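Local structure of L protein (CAS virus, 5MV0) at residues S19-L24 / G151-R156; T47-N52 / K147-N152; I100-S105 / I141-T146. The protein is a reptarenavirus polymerase whose N-terminal domain, described here, probably acts as the endonuclease of cap-snatching. One frame throughout, in Å; residues are numbered along the deposited sequence. Where two conformers were deposited one is given.

Contact 1 of 3, residues S19-L24 / G151-R156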
loop_
_atom_site.group_PDB
_atom_site.type_symbol
_atom_site.label_atom_id
_atom_site.label_comp_id
_atom_site.label_asym_id
_atom_site.label_seq_id
_atom_site.Cartn_x
_atom_site.Cartn_y
_atom_site.Cartn_z
ATOM N N SER B 19 -1.109 0.431 -2.171
ATOM C CA SER B 19 -0.767 -0.950 -1.829
ATOM C C SER B 19 0.554 -1.362 -2.467
ATOM O O SER B 19 1.351 -2.093 -1.857
ATOM C CB SER B 19 -1.886 -1.891 -2.278
ATOM O OG SER B 19 -3.141 -1.540 -1.689
ATOM N N ILE B 20 0.783 -0.919 -3.707
ATOM C CA ILE B 20 1.980 -1.291 -4.460
ATOM C C ILE B 20 3.217 -0.586 -3.908
ATOM O O ILE B 20 4.300 -1.178 -3.844
ATOM C CB ILE B 20 1.768 -0.964 -5.949
ATOM C CG1 ILE B 20 0.683 -1.852 -6.550
ATOM C CG2 ILE B 20 3.084 -1.090 -6.737
ATOM C CD1 ILE B 20 0.251 -1.436 -7.974
ATOM N N GLU B 21 3.087 0.692 -3.532
ATOM C CA GLU B 21 4.195 1.503 -3.009
ATOM C C GLU B 21 3.752 2.163 -1.713
ATOM O O GLU B 21 3.409 3.357 -1.694
ATOM C CB GLU B 21 4.643 2.578 -4.007
ATOM C CG GLU B 21 5.532 2.079 -5.128
ATOM C CD GLU B 21 6.986 1.863 -4.700
ATOM O OE1 GLU B 21 7.311 1.937 -3.484
ATOM O OE2 GLU B 21 7.808 1.637 -5.605
ATOM N N PRO B 22 3.750 1.417 -0.604
ATOM C CA PRO B 22 3.182 1.940 0.651
ATOM C C PRO B 22 3.971 3.068 1.288
ATOM O O PRO B 22 3.444 3.705 2.211
ATOM C CB PRO B 22 3.157 0.701 1.568
ATOM C CG PRO B 22 3.155 -0.462 0.629
ATOM C CD PRO B 22 4.039 -0.024 -0.518
ATOM N N ASP B 23 5.207 3.339 0.856
ATOM C CA ASP B 23 5.881 4.552 1.317
ATOM C C ASP B 23 5.097 5.809 0.963
ATOM O O ASP B 23 5.288 6.853 1.595
ATOM C CB ASP B 23 7.285 4.661 0.721
ATOM C CG ASP B 23 8.264 3.693 1.352
ATOM O OD1 ASP B 23 7.992 3.210 2.470
ATOM O OD2 ASP B 23 9.307 3.419 0.724
ATOM N N LEU B 24 4.223 5.736 -0.041
ATOM C CA LEU B 24 3.421 6.894 -0.408
ATOM C C LEU B 24 2.243 7.113 0.533
ATOM O O LEU B 24 1.649 8.201 0.509
ATOM C CB LEU B 24 2.908 6.732 -1.842
ATOM C CG LEU B 24 3.956 6.642 -2.955
ATOM C CD1 LEU B 24 3.324 6.099 -4.229
ATOM C CD2 LEU B 24 4.545 8.011 -3.202
ATOM N N GLY B 151 8.289 3.854 -11.868
ATOM C CA GLY B 151 8.935 2.872 -11.005
ATOM C C GLY B 151 8.148 1.570 -10.959
ATOM O O GLY B 151 7.799 1.003 -11.993
ATOM N N ASN B 152 7.832 1.104 -9.747
ATOM C CA ASN B 152 7.051 -0.116 -9.579
ATOM C C ASN B 152 5.559 0.077 -9.830
ATOM O O ASN B 152 4.823 -0.914 -9.844
ATOM C CB ASN B 152 7.232 -0.661 -8.167
ATOM C CG ASN B 152 8.669 -0.961 -7.846
ATOM O OD1 ASN B 152 9.327 -1.703 -8.568
ATOM N ND2 ASN B 152 9.182 -0.349 -6.780
ATOM N N VAL B 153 5.083 1.308 -9.990
ATOM C CA VAL B 153 3.654 1.530 -10.208
ATOM C C VAL B 153 3.346 1.394 -11.692
ATOM O O VAL B 153 3.976 2.077 -12.513
ATOM C CB VAL B 153 3.207 2.903 -9.685
ATOM C CG1 VAL B 153 1.715 3.057 -9.901
ATOM C CG2 VAL B 153 3.553 3.045 -8.221
ATOM N N PRO B 154 2.390 0.539 -12.076
ATOM C CA PRO B 154 2.039 0.399 -13.498
ATOM C C PRO B 154 1.635 1.737 -14.106
ATOM O O PRO B 154 0.895 2.517 -13.498
ATOM C CB PRO B 154 0.859 -0.581 -13.484
ATOM C CG PRO B 154 0.950 -1.309 -12.163
ATOM C CD PRO B 154 1.584 -0.334 -11.197
ATOM N N GLU B 155 2.114 1.988 -15.331
ATOM C CA GLU B 155 1.855 3.275 -15.971
ATOM C C GLU B 155 0.366 3.529 -16.150
ATOM O O GLU B 155 -0.072 4.688 -16.129
ATOM C CB GLU B 155 2.558 3.372 -17.329
ATOM C CG GLU B 155 2.533 4.802 -17.856
ATOM C CD GLU B 155 3.148 4.978 -19.233
ATOM O OE1 GLU B 155 3.636 3.985 -19.822
ATOM O OE2 GLU B 155 3.133 6.126 -19.724
ATOM N N ARG B 156 -0.431 2.471 -16.322
ATOM C CA ARG B 156 -1.864 2.674 -16.491
ATOM C C ARG B 156 -2.474 3.352 -15.267
ATOM O O ARG B 156 -3.414 4.149 -15.394
ATOM C CB ARG B 156 -2.548 1.335 -16.765
ATOM C CG ARG B 156 -4.021 1.445 -17.071
ATOM C CD ARG B 156 -4.255 2.401 -18.224
ATOM N NE ARG B 156 -5.676 2.591 -18.509
ATOM C CZ ARG B 156 -6.350 1.941 -19.452
ATOM N NH1 ARG B 156 -5.737 1.040 -20.216
ATOM N NH2 ARG B 156 -7.639 2.200 -19.633
HETATM O O HOH W 1 7.701 3.011 -7.701
#

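Contact 2 of 3, residues T47-N52 / K147-N152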
loop_
_atom_site.group_PDB
_atom_site.type_symbol
_atom_site.label_atom_id
_atom_site.label_comp_id
_atom_site.label_asym_id
_atom_site.label_seq_id
_atom_site.Cartn_x
_atom_site.Cartn_y
_atom_site.Cartn_z
ATOM N N THR B 47 4.051 13.103 -6.510
ATOM C CA THR B 47 4.851 12.465 -5.459
ATOM C C THR B 47 5.476 11.158 -5.946
ATOM O O THR B 47 6.599 10.817 -5.550
ATOM C CB THR B 47 3.989 12.206 -4.216
ATOM O OG1 THR B 47 3.485 13.446 -3.713
ATOM C CG2 THR B 47 4.805 11.570 -3.134
ATOM N N ILE B 48 4.750 10.395 -6.769
ATOM C CA ILE B 48 5.315 9.184 -7.370
ATOM C C ILE B 48 6.549 9.529 -8.210
ATOM O O ILE B 48 7.600 8.871 -8.125
ATOM C CB ILE B 48 4.236 8.458 -8.200
ATOM C CG1 ILE B 48 3.108 7.952 -7.274
ATOM C CG2 ILE B 48 4.843 7.314 -9.010
ATOM C CD1 ILE B 48 1.867 7.436 -8.017
ATOM N N HIS B 49 6.435 10.565 -9.037
ATOM C CA HIS B 49 7.579 11.037 -9.814
ATOM C C HIS B 49 8.768 11.373 -8.915
ATOM O O HIS B 49 9.898 10.938 -9.181
ATOM C CB HIS B 49 7.162 12.256 -10.632
ATOM C CG HIS B 49 8.242 12.804 -11.506
ATOM N ND1 HIS B 49 8.856 12.058 -12.490
ATOM C CD2 HIS B 49 8.792 14.041 -11.568
ATOM C CE1 HIS B 49 9.744 12.811 -13.118
ATOM N NE2 HIS B 49 9.721 14.020 -12.581
ATOM N N GLU B 50 8.537 12.171 -7.857
ATOM C CA GLU B 50 9.610 12.520 -6.923
ATOM C C GLU B 50 10.236 11.279 -6.318
ATOM O O GLU B 50 11.461 11.173 -6.218
ATOM C CB GLU B 50 9.094 13.393 -5.776
ATOM C CG GLU B 50 8.607 14.773 -6.113
ATOM C CD GLU B 50 7.824 15.376 -4.933
ATOM O OE1 GLU B 50 7.816 14.765 -3.830
ATOM O OE2 GLU B 50 7.207 16.443 -5.112
ATOM N N LEU B 51 9.398 10.353 -5.850
ATOM C CA LEU B 51 9.899 9.131 -5.225
ATOM C C LEU B 51 10.820 8.361 -6.164
ATOM O O LEU B 51 11.914 7.936 -5.775
ATOM C CB LEU B 51 8.729 8.239 -4.802
ATOM C CG LEU B 51 9.143 6.905 -4.172
ATOM C CD1 LEU B 51 10.122 7.170 -3.021
ATOM C CD2 LEU B 51 7.925 6.138 -3.683
ATOM N N ASN B 52 10.383 8.149 -7.399
ATOM C CA ASN B 52 11.174 7.316 -8.290
ATOM C C ASN B 52 12.428 8.030 -8.781
ATOM O O ASN B 52 13.454 7.378 -9.012
ATOM C CB ASN B 52 10.286 6.835 -9.423
ATOM C CG ASN B 52 9.278 5.801 -8.932
ATOM O OD1 ASN B 52 9.627 4.932 -8.131
ATOM N ND2 ASN B 52 8.033 5.906 -9.376
ATOM N N LYS B 147 6.424 12.837 -18.586
ATOM C CA LYS B 147 5.553 11.930 -17.854
ATOM C C LYS B 147 6.207 11.576 -16.530
ATOM O O LYS B 147 7.436 11.583 -16.420
ATOM C CB LYS B 147 5.285 10.637 -18.646
ATOM C CG LYS B 147 4.375 10.817 -19.861
ATOM C CD LYS B 147 4.195 9.497 -20.599
ATOM C CE LYS B 147 3.655 9.698 -22.014
ATOM N NZ LYS B 147 2.254 10.185 -22.060
ATOM N N PRO B 148 5.418 11.255 -15.511
ATOM C CA PRO B 148 6.019 10.887 -14.226
ATOM C C PRO B 148 6.740 9.557 -14.355
ATOM O O PRO B 148 6.296 8.659 -15.070
ATOM C CB PRO B 148 4.822 10.802 -13.275
ATOM C CG PRO B 148 3.644 10.588 -14.153
ATOM C CD PRO B 148 3.947 11.237 -15.469
ATOM N N ARG B 149 7.888 9.461 -13.699
ATOM C CA ARG B 149 8.562 8.176 -13.571
ATOM C C ARG B 149 7.708 7.259 -12.707
ATOM O O ARG B 149 7.371 7.605 -11.570
ATOM C CB ARG B 149 9.940 8.369 -12.956
ATOM C CG ARG B 149 10.885 9.183 -13.843
ATOM C CD ARG B 149 12.344 8.950 -13.461
ATOM N NE ARG B 149 13.225 9.908 -14.126
ATOM C CZ ARG B 149 14.538 10.003 -13.913
ATOM N NH1 ARG B 149 15.142 9.187 -13.062
ATOM N NH2 ARG B 149 15.249 10.914 -14.565
ATOM N N ASN B 150 7.337 6.102 -13.233
ATOM C CA ASN B 150 6.378 5.283 -12.503
ATOM C C ASN B 150 7.024 4.211 -11.627
ATOM O O ASN B 150 6.377 3.739 -10.684
ATOM C CB ASN B 150 5.378 4.662 -13.484
ATOM C CG ASN B 150 6.043 3.798 -14.526
ATOM O OD1 ASN B 150 6.774 4.291 -15.382
ATOM N ND2 ASN B 150 5.743 2.507 -14.499
ATOM N N GLY B 151 8.289 3.854 -11.868
ATOM C CA GLY B 151 8.935 2.872 -11.005
ATOM C C GLY B 151 8.148 1.570 -10.959
ATOM O O GLY B 151 7.799 1.003 -11.993
ATOM N N ASN B 152 7.832 1.104 -9.747
ATOM C CA ASN B 152 7.051 -0.116 -9.579
ATOM C C ASN B 152 5.559 0.077 -9.830
ATOM O O ASN B 152 4.823 -0.914 -9.844
ATOM C CB ASN B 152 7.232 -0.661 -8.167
ATOM C CG ASN B 152 8.669 -0.961 -7.846
ATOM O OD1 ASN B 152 9.327 -1.703 -8.568
ATOM N ND2 ASN B 152 9.182 -0.349 -6.780
HETATM O O HOH W 1 7.701 3.011 -7.701
#

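Contact 3 of 3, residues I100-S105 / I141-T146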
loop_
_atom_site.group_PDB
_atom_site.type_symbol
_atom_site.label_atom_id
_atom_site.label_comp_id
_atom_site.label_asym_id
_atom_site.label_seq_id
_atom_site.Cartn_x
_atom_site.Cartn_y
_atom_site.Cartn_z
ATOM N N ILE B 100 23.763 16.361 -2.120
ATOM C CA ILE B 100 22.959 16.351 -3.335
ATOM C C ILE B 100 21.555 16.832 -2.979
ATOM O O ILE B 100 21.025 16.483 -1.918
ATOM C CB ILE B 100 22.928 14.947 -3.967
ATOM C CG1 ILE B 100 24.355 14.476 -4.294
ATOM C CG2 ILE B 100 22.072 14.938 -5.212
ATOM C CD1 ILE B 100 24.452 13.009 -4.653
ATOM N N VAL B 101 20.969 17.662 -3.839
ATOM C CA VAL B 101 19.562 18.032 -3.721
ATOM C C VAL B 101 18.884 17.816 -5.066
ATOM O O VAL B 101 19.479 18.014 -6.130
ATOM C CB VAL B 101 19.348 19.484 -3.241
ATOM C CG1 VAL B 101 19.785 19.658 -1.790
ATOM C CG2 VAL B 101 20.059 20.473 -4.171
ATOM N N LEU B 102 17.620 17.404 -5.010
ATOM C CA LEU B 102 16.839 17.082 -6.190
ATOM C C LEU B 102 15.606 17.971 -6.248
ATOM O O LEU B 102 14.923 18.164 -5.234
ATOM C CB LEU B 102 16.416 15.603 -6.178
ATOM C CG LEU B 102 15.273 15.262 -7.141
ATOM C CD1 LEU B 102 15.768 15.290 -8.580
ATOM C CD2 LEU B 102 14.654 13.916 -6.783
ATOM N N GLU B 103 15.329 18.508 -7.433
ATOM C CA GLU B 103 14.056 19.148 -7.756
ATOM C C GLU B 103 13.467 18.391 -8.937
ATOM O O GLU B 103 14.042 18.399 -10.033
ATOM C CB GLU B 103 14.234 20.629 -8.089
ATOM C CG GLU B 103 14.767 21.488 -6.934
ATOM C CD GLU B 103 13.742 21.688 -5.827
ATOM O OE1 GLU B 103 12.559 21.325 -6.028
ATOM O OE2 GLU B 103 14.120 22.207 -4.756
ATOM N N ALA B 104 12.330 17.735 -8.722
ATOM C CA ALA B 104 11.716 16.896 -9.747
ATOM C C ALA B 104 10.329 17.414 -10.087
ATOM O O ALA B 104 9.575 17.835 -9.202
ATOM C CB ALA B 104 11.622 15.435 -9.285
ATOM N N SER B 105 9.983 17.367 -11.367
ATOM C CA SER B 105 8.669 17.818 -11.795
ATOM C C SER B 105 8.329 17.139 -13.107
ATOM O O SER B 105 9.199 16.582 -13.789
ATOM C CB SER B 105 8.638 19.337 -11.963
ATOM O OG SER B 105 9.488 19.693 -13.046
ATOM N N ILE B 141 20.453 18.690 -8.624
ATOM C CA ILE B 141 19.906 17.923 -9.736
ATOM C C ILE B 141 18.470 18.382 -9.955
ATOM O O ILE B 141 17.639 18.322 -9.041
ATOM C CB ILE B 141 19.991 16.412 -9.468
ATOM C CG1 ILE B 141 21.447 16.034 -9.184
ATOM C CG2 ILE B 141 19.451 15.622 -10.666
ATOM C CD1 ILE B 141 21.681 14.561 -8.865
ATOM N N VAL B 142 18.181 18.860 -11.158
ATOM C CA VAL B 142 16.873 19.394 -11.509
ATOM C C VAL B 142 16.372 18.606 -12.710
ATOM O O VAL B 142 17.002 18.616 -13.775
ATOM C CB VAL B 142 16.937 20.902 -11.806
ATOM C CG1 VAL B 142 15.554 21.463 -12.128
ATOM C CG2 VAL B 142 17.549 21.633 -10.621
ATOM N N ILE B 143 15.253 17.910 -12.533
ATOM C CA ILE B 143 14.681 17.034 -13.550
ATOM C C ILE B 143 13.255 17.484 -13.824
ATOM O O ILE B 143 12.454 17.615 -12.892
ATOM C CB ILE B 143 14.703 15.563 -13.096
ATOM C CG1 ILE B 143 16.129 15.030 -13.022
ATOM C CG2 ILE B 143 13.840 14.665 -14.004
ATOM C CD1 ILE B 143 16.194 13.682 -12.290
ATOM N N SER B 144 12.934 17.715 -15.094
ATOM C CA SER B 144 11.561 17.994 -15.499
ATOM C C SER B 144 11.252 17.184 -16.748
ATOM O O SER B 144 11.857 17.408 -17.801
ATOM C CB SER B 144 11.338 19.487 -15.753
ATOM O OG SER B 144 9.961 19.757 -15.945
ATOM N N GLU B 145 10.296 16.264 -16.640
ATOM C CA GLU B 145 10.065 15.255 -17.662
ATOM C C GLU B 145 8.614 15.257 -18.115
ATOM O O GLU B 145 7.722 15.753 -17.423
ATOM C CB GLU B 145 10.489 13.873 -17.144
ATOM C CG GLU B 145 11.993 13.789 -17.120
ATOM C CD GLU B 145 12.528 12.576 -16.417
ATOM O OE1 GLU B 145 11.730 11.811 -15.829
ATOM O OE2 GLU B 145 13.766 12.403 -16.444
ATOM N N THR B 146 8.375 14.730 -19.300
ATOM C CA THR B 146 7.052 14.720 -19.880
ATOM C C THR B 146 6.020 13.960 -19.122
ATOM O O THR B 146 4.928 14.366 -19.046
ATOM C CB THR B 146 7.024 14.178 -21.332
ATOM O OG1 THR B 146 8.057 14.769 -22.080
ATOM C CG2 THR B 146 5.859 14.572 -21.943
HETATM O O HOH W 2 11.805 20.326 -11.900
#

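Contact 1 of 3, residues S19-L24 / G151-R156
E21 reaches from the loop just past helix 4-20 to V153 and N152. Starting at CB, the first torsion (chi1 -79°) sets CG anti to the carbonyl carbon, and there CG packs on V153 CG2 at 3.8 Å. The chain then bends at chi2 (-78°), turning CD toward N152; the two side chains cross at about a right angle, with carboxylate and amide planes 30° apart. At the tip, OE2 accepts a hydrogen bond from N152 ND2 (2.7 Å). OE2 lies close to the amide plane of N152, whereas ND2 sits above the carboxylate plane. N152 N also donates to a water (2.8 Å) lying beside E21 OE2, and a salt bridge from R55 meets the same oxygen, which would favour a charged carboxylate. Beside this cluster, I20 adds an apolar edge: its CD1 meets P154 CD tip to tip at 3.7 Å, and its CG2 rests 3.6 Å from N152 O. P154 holds the N-cap position of helix 155-170, so the contact ties the C-terminal end of helix 4-20 to the N-terminal end of helix 155-170. V153 packs on I17 and L158 of these two helices, while R55 brings in helix 34-57.

Contact 2 of 3, residues T47-N52 / K147-N152
N52 ND2 donates to R149 O at 2.9 Å, a fairly straight bond (165° at the hydrogen) that leaves close to the amide plane of N52 but arrives from above the carbonyl plane of R149. At the other end of the same amide, OD1 lies 2.8 Å from a water that probably donates to it and takes the N-H of N152. Between these two bonds G151 lays its CA against the N52 amide, 3.6 Å from CG; its positive phi suits glycine, which has no CB to collide with N52 OD1. One turn back along helix 34-57, H49 has CG anti to its backbone N (chi1 -178°), and R149 N donates to its ND1 (3.0 Å) at the ring edge, near the ring plane. With ND1 accepting, the ring proton probably sits on NE2, which has a weak hydrogen bond to S105 O. The loop joining strand 137-145 to helix 155-170 is thus pinned to helix 34-57 inside the cap-snatching domain, a member of the PDDEXK nuclease clan. P148 CB packs on H49 CB at 3.8 Å, an apolar contact, and the I48 CG2 methyl rests on the carbonyl oxygen R149 O. The R149 guanidinium forms salt bridges with E145 and D56.

Contact 3 of 3, residues I100-S105 / I141-T146
S105 places OG between its backbone N and carbonyl carbon (chi1 66°), while S144 holds its OG anti to N (chi1 -171°), and the two hydroxyls meet at 2.9 Å in a hydrogen bond that either could donate. A water bonds to S105 OG and probably also donates to I143 O. The strands run parallel, with E103 and S105 each bonding through both N and O to the residues flanking their neighbour across the pair. E103 N donates to I141 O at 2.8 Å. S105 N to I143 O is more bent, 137° at the hydrogen, and E145 N to S105 O is the longest of the backbone bonds at 3.1 Å. On the face carrying L102 and I141, L102 CD1 lies 4.1 Å from I143 CD1, and I100 CG2 touches I141 CD1 at 3.7 Å. Helices 110-122 and 127-133 link the strands in a beta-alpha-beta crossover, and V142 and S144 pack on I117 of the first. The two faces therefore differ in chemistry: the aliphatic one has L102 against helix 34-57, whereas the opposite one combines the serine pair with the E103 carboxylate, which K123 and Y124 hold.

Along the chain the segments come in the order 19-24, 47-52, 100-105, 141-146, 147-152 and 151-156, so contact 3 is nested inside the loops closed by contacts 1 and 2. Contacts 1 and 2 share G151, N152 and a water, and their centres are 8 Å apart. Contact 2 lies about 11 Å from contact 3, centre to centre, and touches it where H49 meets S105 and E145. The centres of contacts 1 and 3 are about 19 Å apart, and the two do not touch. One continuous run, strand 137-145, its loop and helix 155-170, thus connects the mixed sheet with helices 34-57 and 4-20, joining the sheet and helical parts of the cap-snatching domain.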